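PDB 1O5Z: folylpolyglutamate synthase/dihydrofolate synthase from Thermotoga maritima, which probably catalyses the ATP-dependent joining of L-glutamate to dihydropteroate and to tetrahydrofolate polyglutamates, and so both makes and elongates folates. Local coordinates for residues 14-19 with 436-441; 33-38 with 160-165; 236-241 with 276-281; 243-248 with 336-341. All blocks are in the same frame, centred on the assembly; numbering follows the deposited sequence.

Contact 1 (14-19 with 436-441)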
loop_
_atom_site.group_PDB
_atom_site.type_symbol
_atom_site.label_atom_id
_atom_site.label_comp_id
_atom_site.label_asym_id
_atom_site.label_seq_id
_atom_site.Cartn_x
_atom_site.Cartn_y
_atom_site.Cartn_z
ATOM N N ALA A 14 -21.678 6.395 -14.438
ATOM C CA ALA A 14 -21.415 7.646 -13.739
ATOM C C ALA A 14 -20.116 7.524 -12.952
ATOM O O ALA A 14 -19.273 8.402 -12.979
ATOM C CB ALA A 14 -22.588 7.970 -12.820
ATOM N N TYR A 15 -19.962 6.404 -12.276
ATOM C CA TYR A 15 -18.685 6.035 -11.645
ATOM C C TYR A 15 -17.475 6.105 -12.598
ATOM O O TYR A 15 -16.492 6.747 -12.304
ATOM C CB TYR A 15 -18.788 4.662 -11.023
ATOM C CG TYR A 15 -17.450 4.129 -10.523
ATOM C CD1 TYR A 15 -16.906 4.558 -9.325
ATOM C CD2 TYR A 15 -16.742 3.167 -11.255
ATOM C CE1 TYR A 15 -15.678 4.039 -8.853
ATOM C CE2 TYR A 15 -15.515 2.665 -10.796
ATOM C CZ TYR A 15 -14.995 3.116 -9.602
ATOM O OH TYR A 15 -13.796 2.606 -9.178
ATOM N N LEU A 16 -17.532 5.447 -13.744
ATOM C CA LEU A 16 -16.438 5.574 -14.727
ATOM C C LEU A 16 -16.159 7.030 -15.120
ATOM O O LEU A 16 -14.993 7.455 -15.208
ATOM C CB LEU A 16 -16.729 4.751 -15.951
ATOM C CG LEU A 16 -16.749 3.245 -15.739
ATOM C CD1 LEU A 16 -16.907 2.611 -17.134
ATOM C CD2 LEU A 16 -15.515 2.695 -15.013
ATOM N N GLU A 17 -17.225 7.796 -15.287
ATOM C CA GLU A 17 -17.131 9.227 -15.637
ATOM C C GLU A 17 -16.505 10.050 -14.504
ATOM O O GLU A 17 -15.751 10.997 -14.741
ATOM C CB GLU A 17 -18.551 9.741 -15.978
ATOM C CG GLU A 17 -18.709 10.656 -17.188
ATOM C CD GLU A 17 -18.016 10.172 -18.464
ATOM O OE1 GLU A 17 -18.651 9.462 -19.327
ATOM O OE2 GLU A 17 -16.827 10.568 -18.622
ATOM N N VAL A 18 -16.791 9.683 -13.259
ATOM C CA VAL A 18 -16.045 10.249 -12.134
ATOM C C VAL A 18 -14.560 9.976 -12.289
ATOM O O VAL A 18 -13.740 10.853 -12.023
ATOM C CB VAL A 18 -16.453 9.660 -10.760
ATOM C CG1 VAL A 18 -15.466 10.076 -9.711
ATOM C CG2 VAL A 18 -17.822 10.123 -10.371
ATOM N N LEU A 19 -14.203 8.744 -12.651
ATOM C CA LEU A 19 -12.774 8.374 -12.764
ATOM C C LEU A 19 -12.127 9.087 -13.940
ATOM O O LEU A 19 -10.992 9.492 -13.861
ATOM C CB LEU A 19 -12.574 6.862 -12.880
ATOM C CG LEU A 19 -12.995 5.967 -11.727
ATOM C CD1 LEU A 19 -12.597 4.519 -12.034
ATOM C CD2 LEU A 19 -12.415 6.455 -10.449
ATOM N N ILE A 436 -12.459 -8.863 -15.449
ATOM C CA ILE A 436 -11.649 -7.685 -15.549
ATOM C C ILE A 436 -12.609 -6.518 -15.589
ATOM O O ILE A 436 -13.435 -6.406 -16.473
ATOM C CB ILE A 436 -10.816 -7.702 -16.842
ATOM C CG1 ILE A 436 -9.767 -8.846 -16.866
ATOM C CG2 ILE A 436 -10.187 -6.318 -17.092
ATOM C CD1 ILE A 436 -8.762 -8.862 -15.735
ATOM N N ASN A 437 -12.512 -5.659 -14.594
ATOM C CA ASN A 437 -13.399 -4.533 -14.520
ATOM C C ASN A 437 -13.066 -3.501 -15.624
ATOM O O ASN A 437 -11.990 -3.510 -16.238
ATOM C CB ASN A 437 -13.439 -3.972 -13.081
ATOM C CG ASN A 437 -12.334 -2.960 -12.773
ATOM O OD1 ASN A 437 -12.489 -1.805 -13.148
ATOM N ND2 ASN A 437 -11.317 -3.329 -11.958
ATOM N N GLU A 438 -14.028 -2.647 -15.896
ATOM C CA GLU A 438 -13.928 -1.684 -16.981
ATOM C C GLU A 438 -12.952 -0.537 -16.721
ATOM O O GLU A 438 -12.678 0.250 -17.629
ATOM C CB GLU A 438 -15.302 -1.068 -17.225
ATOM C CG GLU A 438 -15.889 -1.365 -18.571
ATOM C CD GLU A 438 -17.331 -0.934 -18.638
ATOM O OE1 GLU A 438 -18.125 -1.488 -17.837
ATOM O OE2 GLU A 438 -17.662 -0.034 -19.456
ATOM N N GLU A 439 -12.522 -0.371 -15.477
ATOM C CA GLU A 439 -11.479 0.611 -15.115
ATOM C C GLU A 439 -10.200 0.367 -15.916
ATOM O O GLU A 439 -9.488 1.322 -16.281
ATOM C CB GLU A 439 -11.124 0.540 -13.624
ATOM C CG GLU A 439 -12.211 0.992 -12.665
ATOM C CD GLU A 439 -11.763 0.943 -11.190
ATOM O OE1 GLU A 439 -12.609 0.609 -10.317
ATOM O OE2 GLU A 439 -10.590 1.276 -10.901
ATOM N N TRP A 440 -9.917 -0.907 -16.191
ATOM C CA TRP A 440 -8.826 -1.260 -17.078
ATOM C C TRP A 440 -8.975 -0.682 -18.486
ATOM O O TRP A 440 -7.965 -0.444 -19.143
ATOM C CB TRP A 440 -8.653 -2.749 -17.126
ATOM C CG TRP A 440 -8.253 -3.251 -15.829
ATOM C CD1 TRP A 440 -9.076 -3.703 -14.859
ATOM C CD2 TRP A 440 -6.930 -3.306 -15.301
ATOM N NE1 TRP A 440 -8.354 -4.059 -13.750
ATOM C CE2 TRP A 440 -7.030 -3.825 -13.984
ATOM C CE3 TRP A 440 -5.666 -2.976 -15.798
ATOM C CZ2 TRP A 440 -5.928 -4.018 -13.151
ATOM C CZ3 TRP A 440 -4.548 -3.176 -14.961
ATOM C CH2 TRP A 440 -4.699 -3.693 -13.646
ATOM N N LYS A 441 -10.195 -0.407 -18.942
ATOM C CA LYS A 441 -10.388 0.249 -20.248
ATOM C C LYS A 441 -10.197 1.790 -20.217
ATOM O O LYS A 441 -9.927 2.399 -21.245
ATOM C CB LYS A 441 -11.770 -0.091 -20.829
ATOM C CG LYS A 441 -11.972 -1.557 -21.211
ATOM C CD LYS A 441 -11.399 -1.878 -22.617
ATOM C CE LYS A 441 -12.423 -2.598 -23.538
ATOM N NZ LYS A 441 -12.509 -1.986 -24.926
#
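Y15 reaches off helix 12-23 so that its phenol tip meets the carboxylate of E439, with OH donating a hydrogen bond to OE1 over 2.6 Å. CG stands anti to the backbone N (chi1 172°), carried out toward residues 436-441. OE1 lies in the plane of the tyrosine ring, at its edge, whereas the hydroxyl approaches from above the carboxylate plane, 65° out of it. Tyrosine suits this place because its ring can be buried, touching V108 and V109 of helix 105-122, while its far end still carries a donor. Beside the polar pair, carbon meets carbon: L19 CD1 packs on E439 CG at 3.6 Å, and L19 CG lies over the rim of one face of the Y15 ring, 4.1 Å from its plane. One turn earlier, L16 CD1 touches E438 OE2 at 3.6 Å, while the other oxygen of E438, OE1, bonds to NE2 of H12. The short 3-10 segment 438-440 thus presents two successive glutamates to the first helix of the chain, bringing the C-terminal tail back to it. An alanine in place of E439 would probably leave the Y15 hydroxyl without its acceptor and the L19 methyl facing a gap. The E439 carboxylate is also gripped from the loop that holds T91 and F92: OE1 is hydrogen-bonded to T91 OG1, and OE2 receives the backbone N-H of F92. Three hydrogen bonds on its two oxygens probably favour a charged carboxylate and hold it against rotation.

Contact 2 (33-38 with 160-165); sequences PGLERI and GRLDAT
The backbone of G34 runs close by that of L162, their CA atoms 5.1 Å apart, and the two segments are still near at I38 and A164. Residues 160-163 form a type I beta turn in the loop after strand 151-155 of the P-loop-type middle domain, while L35 takes the N-cap position of helix 36-44. G34 has phi and psi of 151° and 166°, where a beta carbon would collide with the carbonyl oxygen of P33 and would also strike E36 OE1; glycine avoids both.

L35 fills the middle of the contact. Its CD2 methyl presses on D163 O at 3.2 Å, a tight approach, and CD1 lies by R161 O, so the branched end lies against the backbone of the turn. To one side P33 CB meets L162 CD1 at 3.7 Å, a small apolar patch near the surface. On the other, I38 CG1 rests on A164 O at 3.5 Å, and A164 CB, 4.1 Å from I38 CG1, adds one methyl to the packing. D163 starts away from the helix segment and bonds within its own loop: OD2 accepts from T165 N in an Asx turn and also from G157 N. No direct hydrogen bond joins the segments; instead one water binds G34 N at 2.9 Å and L162 O at 2.7 Å.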
loop_
_atom_site.group_PDB
_atom_site.type_symbol
_atom_site.label_atom_id
_atom_site.label_comp_id
_atom_site.label_asym_id
_atom_site.label_seq_id
_atom_site.Cartn_x
_atom_site.Cartn_y
_atom_site.Cartn_z
ATOM N N PRO A 33 3.731 22.072 -4.652
ATOM C CA PRO A 33 3.466 21.403 -3.396
ATOM C C PRO A 33 2.859 22.364 -2.353
ATOM O O PRO A 33 2.994 23.568 -2.482
ATOM C CB PRO A 33 4.834 20.894 -2.975
ATOM C CG PRO A 33 5.750 21.283 -4.079
ATOM C CD PRO A 33 5.141 22.457 -4.784
ATOM N N GLY A 34 2.182 21.821 -1.346
ATOM C CA GLY A 34 1.574 22.606 -0.289
ATOM C C GLY A 34 0.345 21.929 0.281
ATOM O O GLY A 34 -0.175 20.999 -0.310
ATOM N N LEU A 35 -0.102 22.418 1.444
ATOM C CA LEU A 35 -1.369 22.006 2.064
ATOM C C LEU A 35 -2.520 23.029 1.833
ATOM O O LEU A 35 -3.629 22.851 2.347
ATOM C CB LEU A 35 -1.185 21.792 3.553
ATOM C CG LEU A 35 -0.266 20.636 3.923
ATOM C CD1 LEU A 35 -0.169 20.563 5.412
ATOM C CD2 LEU A 35 -0.731 19.356 3.402
ATOM N N GLU A 36 -2.258 24.048 1.022
ATOM C CA GLU A 36 -3.185 25.148 0.841
ATOM C C GLU A 36 -4.414 24.736 0.082
ATOM O O GLU A 36 -5.524 25.019 0.531
ATOM C CB GLU A 36 -2.524 26.325 0.132
ATOM C CG GLU A 36 -1.531 27.071 0.991
ATOM C CD GLU A 36 -0.206 26.341 1.077
ATOM O OE1 GLU A 36 0.282 25.912 0.013
ATOM O OE2 GLU A 36 0.322 26.210 2.197
ATOM N N ARG A 37 -4.244 24.050 -1.040
ATOM C CA ARG A 37 -5.426 23.585 -1.794
ATOM C C ARG A 37 -6.276 22.545 -1.058
ATOM O O ARG A 37 -7.490 22.580 -1.140
ATOM C CB ARG A 37 -5.032 23.052 -3.159
ATOM C CG ARG A 37 -4.373 24.058 -4.080
ATOM C CD ARG A 37 -3.988 23.420 -5.422
ATOM N NE ARG A 37 -3.085 22.308 -5.155
ATOM C CZ ARG A 37 -1.749 22.388 -5.036
ATOM N NH1 ARG A 37 -1.059 21.299 -4.714
ATOM N NH2 ARG A 37 -1.078 23.499 -5.299
ATOM N N ILE A 38 -5.646 21.621 -0.337
ATOM C CA ILE A 38 -6.381 20.560 0.359
ATOM C C ILE A 38 -7.106 21.156 1.578
ATOM O O ILE A 38 -8.223 20.785 1.890
ATOM C CB ILE A 38 -5.437 19.362 0.777
ATOM C CG1 ILE A 38 -6.242 18.233 1.469
ATOM C CG2 ILE A 38 -4.311 19.835 1.719
ATOM C CD1 ILE A 38 -7.319 17.589 0.617
ATOM N N GLY A 160 5.145 13.396 3.343
ATOM C CA GLY A 160 4.374 13.523 4.577
ATOM C C GLY A 160 4.087 14.990 4.849
ATOM O O GLY A 160 2.932 15.379 4.946
ATOM N N ARG A 161 5.148 15.787 4.939
ATOM C CA ARG A 161 5.030 17.182 5.297
ATOM C C ARG A 161 3.875 17.900 4.524
ATOM O O ARG A 161 3.046 18.558 5.120
ATOM C CB ARG A 161 6.389 17.847 5.132
ATOM C CG ARG A 161 6.513 19.241 5.745
ATOM C CD ARG A 161 7.954 19.702 5.933
ATOM N NE ARG A 161 8.699 18.915 6.969
ATOM C CZ ARG A 161 8.623 19.091 8.313
ATOM N NH1 ARG A 161 7.823 20.016 8.825
ATOM N NH2 ARG A 161 9.361 18.357 9.153
ATOM N N LEU A 162 3.809 17.695 3.223
ATOM C CA LEU A 162 2.872 18.435 2.354
ATOM C C LEU A 162 1.914 17.498 1.633
ATOM O O LEU A 162 1.312 17.869 0.605
ATOM C CB LEU A 162 3.617 19.248 1.304
ATOM C CG LEU A 162 4.619 20.216 1.857
ATOM C CD1 LEU A 162 5.201 21.047 0.692
ATOM C CD2 LEU A 162 3.966 21.097 2.971
ATOM N N ASP A 163 1.813 16.290 2.176
ATOM C CA ASP A 163 0.882 15.313 1.715
ATOM C C ASP A 163 -0.530 15.724 2.069
ATOM O O ASP A 163 -0.779 16.214 3.156
ATOM C CB ASP A 163 1.164 13.945 2.327
ATOM C CG ASP A 163 0.376 12.860 1.658
ATOM O OD1 ASP A 163 0.636 12.556 0.471
ATOM O OD2 ASP A 163 -0.568 12.291 2.212
ATOM N N ALA A 164 -1.457 15.471 1.151
ATOM C CA ALA A 164 -2.838 15.819 1.353
ATOM C C ALA A 164 -3.427 15.284 2.644
ATOM O O ALA A 164 -4.288 15.918 3.230
ATOM C CB ALA A 164 -3.670 15.340 0.160
ATOM N N THR A 165 -2.983 14.114 3.089
ATOM C CA THR A 165 -3.453 13.539 4.338
ATOM C C THR A 165 -2.987 14.277 5.582
ATOM O O THR A 165 -3.481 14.010 6.689
ATOM C CB THR A 165 -2.967 12.041 4.506
ATOM O OG1 THR A 165 -1.542 11.984 4.464
ATOM C CG2 THR A 165 -3.433 11.118 3.370
HETATM O O HOH W 1 1.866 18.954 -1.816
#

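Contact 3 (236-241 with 276-281)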
loop_
_atom_site.group_PDB
_atom_site.type_symbol
_atom_site.label_atom_id
_atom_site.label_comp_id
_atom_site.label_asym_id
_atom_site.label_seq_id
_atom_site.Cartn_x
_atom_site.Cartn_y
_atom_site.Cartn_z
ATOM N N LYS A 236 14.359 -0.310 20.256
ATOM C CA LYS A 236 14.388 0.503 21.464
ATOM C C LYS A 236 13.100 0.295 22.271
ATOM O O LYS A 236 13.114 -0.368 23.272
ATOM C CB LYS A 236 14.593 1.997 21.146
ATOM C CG LYS A 236 14.791 2.805 22.428
ATOM C CD LYS A 236 15.120 4.279 22.224
ATOM C CE LYS A 236 15.562 4.861 23.601
ATOM N NZ LYS A 236 15.572 6.353 23.573
ATOM N N ASP A 237 11.986 0.846 21.820
ATOM C CA ASP A 237 10.770 0.852 22.612
ATOM C C ASP A 237 9.850 -0.332 22.354
ATOM O O ASP A 237 8.862 -0.550 23.084
ATOM C CB ASP A 237 10.029 2.146 22.349
ATOM C CG ASP A 237 10.876 3.337 22.658
ATOM O OD1 ASP A 237 10.972 3.658 23.865
ATOM O OD2 ASP A 237 11.507 3.978 21.771
ATOM N N PHE A 238 10.141 -1.079 21.304
ATOM C CA PHE A 238 9.453 -2.315 21.069
ATOM C C PHE A 238 10.254 -3.168 20.136
ATOM O O PHE A 238 11.164 -2.697 19.473
ATOM C CB PHE A 238 8.087 -2.062 20.462
ATOM C CG PHE A 238 8.149 -1.373 19.135
ATOM C CD1 PHE A 238 8.410 -0.016 19.061
ATOM C CD2 PHE A 238 7.964 -2.088 17.958
ATOM C CE1 PHE A 238 8.467 0.631 17.829
ATOM C CE2 PHE A 238 8.020 -1.458 16.735
ATOM C CZ PHE A 238 8.282 -0.089 16.666
ATOM N N SER A 239 9.870 -4.429 20.050
ATOM C CA SER A 239 10.571 -5.374 19.207
ATOM C C SER A 239 9.660 -6.550 18.818
ATOM O O SER A 239 8.589 -6.754 19.412
ATOM C CB SER A 239 11.787 -5.876 19.965
ATOM O OG SER A 239 11.351 -6.522 21.143
ATOM N N VAL A 240 10.114 -7.321 17.830
ATOM C CA VAL A 240 9.450 -8.557 17.405
ATOM C C VAL A 240 10.485 -9.671 17.288
ATOM O O VAL A 240 11.643 -9.427 16.982
ATOM C CB VAL A 240 8.746 -8.393 16.040
ATOM C CG1 VAL A 240 7.478 -7.529 16.166
ATOM C CG2 VAL A 240 9.689 -7.795 14.988
ATOM N N LYS A 241 10.065 -10.895 17.551
ATOM C CA LYS A 241 10.978 -12.028 17.463
ATOM C C LYS A 241 10.273 -13.037 16.568
ATOM O O LYS A 241 9.164 -13.452 16.854
ATOM C CB LYS A 241 11.310 -12.586 18.845
ATOM C CG LYS A 241 12.496 -13.573 18.854
ATOM N N ALA A 276 4.161 -5.508 11.451
ATOM C CA ALA A 276 3.241 -5.904 12.537
ATOM C C ALA A 276 3.650 -5.326 13.916
ATOM O O ALA A 276 2.822 -4.748 14.588
ATOM C CB ALA A 276 3.098 -7.428 12.608
ATOM N N GLY A 277 4.919 -5.409 14.293
ATOM C CA GLY A 277 5.390 -4.710 15.504
ATOM C C GLY A 277 5.100 -3.208 15.448
ATOM O O GLY A 277 4.677 -2.594 16.393
ATOM N N VAL A 278 5.386 -2.602 14.327
ATOM C CA VAL A 278 5.111 -1.172 14.170
ATOM C C VAL A 278 3.631 -0.870 14.356
ATOM O O VAL A 278 3.290 0.112 15.000
ATOM C CB VAL A 278 5.580 -0.628 12.785
ATOM C CG1 VAL A 278 5.206 0.844 12.633
ATOM C CG2 VAL A 278 7.043 -0.791 12.633
ATOM N N ALA A 279 2.767 -1.692 13.755
ATOM C CA ALA A 279 1.310 -1.545 13.868
ATOM C C ALA A 279 0.825 -1.644 15.335
ATOM O O ALA A 279 -0.063 -0.894 15.770
ATOM C CB ALA A 279 0.630 -2.585 13.009
ATOM N N LEU A 280 1.382 -2.604 16.085
ATOM C CA LEU A 280 0.983 -2.830 17.457
ATOM C C LEU A 280 1.475 -1.693 18.323
ATOM O O LEU A 280 0.726 -1.194 19.166
ATOM C CB LEU A 280 1.493 -4.184 17.977
ATOM C CG LEU A 280 1.000 -5.458 17.234
ATOM C CD1 LEU A 280 1.384 -6.769 17.970
ATOM C CD2 LEU A 280 -0.464 -5.419 17.039
ATOM N N LYS A 281 2.726 -1.264 18.128
ATOM C CA LYS A 281 3.179 -0.034 18.808
ATOM C C LYS A 281 2.312 1.161 18.430
ATOM O O LYS A 281 1.920 1.921 19.279
ATOM C CB LYS A 281 4.650 0.272 18.552
ATOM C CG LYS A 281 5.328 1.366 19.483
ATOM C CD LYS A 281 4.597 1.777 20.811
ATOM C CE LYS A 281 4.927 0.950 21.966
ATOM N NZ LYS A 281 3.937 1.159 23.096
#
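The extended backbone of residues 238-241 passes beside helix 271-286, closest where V240 and G277 bring their CA atoms within 5.9 Å and wider at F238 and K281, 7.0 Å apart. F238 and V240 turn their side chains to the helix, while S239 between them points away, an alternation that begins just before strand 239-244 and carries into it. The F238 ring carries most of the contact. K281 CB sits above the centre of one face, 3.8 Å from the ring centroid and only 9° off its normal, a CH-pi contact, and K281 CG comes to 3.4 Å from F238 CD1. The lysine is bent at chi2 and chi3, and its ammonium leads off to a salt bridge with E284 and a cation-pi contact with Y232. A long aliphatic stem with a charged end therefore serves well here, CB covering the ring and the charge going elsewhere. The strand is an outer member of the three-stranded antiparallel sheet 239-265, the helix follows that sheet in the chain, and both segments belong to the Mur ligase middle domain. F238 CE2 approaches the G277 carbonyl oxygen obliquely at 3.5 Å, and V208 of strand 207-209 also packs on the ring. An alanine at F238 would probably open a gap between the lead-in to the strand and the helix and leave K281 CB without the aromatic face under it. V240 CG1 lies 3.6 Å from G277 CA, a closeness that glycine permits, since a beta carbon there would clash with that same methyl.

Contact 4 (243-248 with 336-341)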
loop_
_atom_site.group_PDB
_atom_site.type_symbol
_atom_site.label_atom_id
_atom_site.label_comp_id
_atom_site.label_asym_id
_atom_site.label_seq_id
_atom_site.Cartn_x
_atom_site.Cartn_y
_atom_site.Cartn_z
ATOM N N LYS A 243 9.320 -16.342 15.326
ATOM C CA LYS A 243 9.317 -17.710 15.860
ATOM C C LYS A 243 9.400 -18.692 14.703
ATOM O O LYS A 243 10.077 -19.696 14.823
ATOM C CB LYS A 243 8.060 -17.992 16.703
ATOM C CG LYS A 243 7.953 -17.198 18.017
ATOM C CD LYS A 243 9.044 -17.563 19.049
ATOM C CE LYS A 243 10.149 -16.477 19.064
ATOM N NZ LYS A 243 11.364 -16.806 19.912
ATOM N N SER A 244 8.698 -18.411 13.595
ATOM C CA SER A 244 8.825 -19.201 12.370
ATOM C C SER A 244 8.056 -18.622 11.197
ATOM O O SER A 244 6.944 -18.163 11.327
ATOM C CB SER A 244 8.379 -20.653 12.566
ATOM O OG SER A 244 7.012 -20.728 12.891
ATOM N N LEU A 245 8.689 -18.673 10.038
ATOM C CA LEU A 245 8.109 -18.260 8.796
ATOM C C LEU A 245 7.572 -19.498 8.102
ATOM O O LEU A 245 8.258 -20.481 7.959
ATOM C CB LEU A 245 9.188 -17.634 7.945
ATOM C CG LEU A 245 9.901 -16.436 8.560
ATOM C CD1 LEU A 245 10.878 -15.938 7.531
ATOM C CD2 LEU A 245 8.949 -15.303 8.930
ATOM N N LYS A 246 6.329 -19.445 7.677
ATOM C CA LYS A 246 5.688 -20.566 7.046
ATOM C C LYS A 246 4.578 -19.932 6.278
ATOM O O LYS A 246 3.880 -19.107 6.831
ATOM C CB LYS A 246 5.102 -21.473 8.115
ATOM C CG LYS A 246 5.023 -22.949 7.720
ATOM C CD LYS A 246 3.586 -23.447 7.535
ATOM C CE LYS A 246 3.168 -24.356 8.677
ATOM N NZ LYS A 246 1.699 -24.579 8.613
ATOM N N LEU A 247 4.425 -20.308 5.020
ATOM C CA LEU A 247 3.430 -19.691 4.159
ATOM C C LEU A 247 2.097 -19.565 4.878
ATOM O O LEU A 247 1.612 -20.551 5.422
ATOM C CB LEU A 247 3.216 -20.519 2.889
ATOM C CG LEU A 247 3.878 -20.166 1.554
ATOM C CD1 LEU A 247 3.013 -20.759 0.461
ATOM C CD2 LEU A 247 4.054 -18.680 1.287
ATOM N N HIS A 248 1.536 -18.360 4.883
ATOM C CA HIS A 248 0.238 -18.025 5.540
ATOM C C HIS A 248 0.167 -18.275 7.055
ATOM O O HIS A 248 -0.902 -18.281 7.640
ATOM C CB HIS A 248 -0.953 -18.748 4.876
ATOM C CG HIS A 248 -0.783 -18.983 3.410
ATOM N ND1 HIS A 248 -0.776 -17.956 2.486
ATOM C CD2 HIS A 248 -0.609 -20.131 2.707
ATOM C CE1 HIS A 248 -0.593 -18.461 1.279
ATOM N NE2 HIS A 248 -0.492 -19.778 1.385
ATOM N N LEU A 336 11.293 -15.277 -2.200
ATOM C CA LEU A 336 11.208 -16.599 -2.842
ATOM C C LEU A 336 12.118 -17.661 -2.270
ATOM O O LEU A 336 11.729 -18.810 -2.205
ATOM C CB LEU A 336 11.485 -16.507 -4.330
ATOM C CG LEU A 336 10.410 -15.811 -5.116
ATOM C CD1 LEU A 336 10.965 -15.480 -6.431
ATOM C CD2 LEU A 336 9.174 -16.708 -5.249
ATOM N N LYS A 337 13.333 -17.300 -1.871
ATOM C CA LYS A 337 14.268 -18.278 -1.350
ATOM C C LYS A 337 13.857 -18.770 0.051
ATOM O O LYS A 337 14.250 -19.869 0.499
ATOM C CB LYS A 337 15.700 -17.709 -1.348
ATOM C CG LYS A 337 16.315 -17.312 -2.723
ATOM C CD LYS A 337 17.873 -17.542 -2.714
ATOM C CE LYS A 337 18.731 -16.619 -3.660
ATOM N NZ LYS A 337 18.256 -16.543 -5.086
ATOM N N LEU A 338 13.069 -17.963 0.745
ATOM C CA LEU A 338 12.638 -18.313 2.084
ATOM C C LEU A 338 11.487 -19.277 2.060
ATOM O O LEU A 338 11.440 -20.206 2.833
ATOM C CB LEU A 338 12.176 -17.084 2.842
ATOM C CG LEU A 338 13.246 -16.215 3.472
ATOM C CD1 LEU A 338 12.565 -15.033 4.108
ATOM C CD2 LEU A 338 14.082 -16.993 4.499
ATOM N N TYR A 339 10.545 -19.039 1.181
ATOM C CA TYR A 339 9.288 -19.728 1.247
ATOM C C TYR A 339 9.158 -20.827 0.205
ATOM O O TYR A 339 8.246 -21.645 0.289
ATOM C CB TYR A 339 8.158 -18.708 1.076
ATOM C CG TYR A 339 7.964 -17.811 2.294
ATOM C CD1 TYR A 339 8.428 -16.508 2.312
ATOM C CD2 TYR A 339 7.300 -18.266 3.426
ATOM C CE1 TYR A 339 8.229 -15.690 3.418
ATOM C CE2 TYR A 339 7.113 -17.458 4.521
ATOM C CZ TYR A 339 7.572 -16.171 4.515
ATOM O OH TYR A 339 7.394 -15.361 5.614
ATOM N N PHE A 340 10.055 -20.855 -0.780
ATOM C CA PHE A 340 9.931 -21.791 -1.920
ATOM C C PHE A 340 11.212 -22.518 -2.222
ATOM O O PHE A 340 11.456 -22.898 -3.354
ATOM C CB PHE A 340 9.460 -21.027 -3.146
ATOM C CG PHE A 340 8.080 -20.517 -2.992
ATOM C CD1 PHE A 340 6.994 -21.358 -3.227
ATOM C CD2 PHE A 340 7.848 -19.235 -2.526
ATOM C CE1 PHE A 340 5.683 -20.892 -3.064
ATOM C CE2 PHE A 340 6.566 -18.773 -2.360
ATOM C CZ PHE A 340 5.469 -19.600 -2.637
ATOM N N ASN A 341 12.012 -22.731 -1.196
ATOM C CA ASN A 341 13.373 -23.188 -1.391
ATOM C C ASN A 341 13.505 -24.434 -2.310
ATOM O O ASN A 341 14.174 -24.391 -3.384
ATOM C CB ASN A 341 14.004 -23.437 -0.050
ATOM C CG ASN A 341 15.466 -23.747 -0.165
ATOM O OD1 ASN A 341 16.181 -23.071 -0.886
ATOM N ND2 ASN A 341 15.924 -24.770 0.547
#
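This is an apolar surface contact between domains, in which L245 and L247, just beyond strand 239-244 of the middle domain, pack against L338, Y339 and F340 at the end of helix 326-339 in the glutamate ligase domain. Y339 has the central role. With CG anti to the carbonyl carbon (chi1 -72°), it reaches residues 245-247 with one ring edge near the backbone, CE2 standing 3.8 Å from K246 N and CD2 3.9 Å from L247 N. K246 N is itself hydrogen-bonded to N250 OD1, the same atom that binds Y339 OH. L245 crosses the tyrosine at about a right angle, its CD2 methyl 3.7 Å from Y339 OH, and its CD1 goes on to meet L338 CD1 at 3.9 Å. L247 divides its two methyls: CD2 lies against Y339 CD2 and CD1 against F340 CZ at 4.1 Å. Leucine is apt at both positions because a forked end can touch two neighbours at once. G269 N also bonds to the tyrosine hydroxyl, so this polar atom has partners within the middle domain while the ring carbons pack on leucine. Around it, P270 flanks L245 and L338, while strands 309-313 and 316-320 bring I310 and M317 against both L247 and F340.

In the fold
From the N terminus, helix 12-23 enters contact 1, which closes only when the tail after helix 421-433 returns, so the other three contacts nest inside its loop. Helix 36-44 comes next in the chain, and contact 2 joins its start to the loop between strands 151-155 and 173-175 of the eight-stranded sheet. In series after it, strand 239-244 and its end serve contacts 3 and 4, whose segments alternate along the chain and so cross. Contact 3 ties the small antiparallel sheet to helix 271-286; contact 4, its centre about 21 Å from that of contact 3, links the middle domain to the C-terminal one.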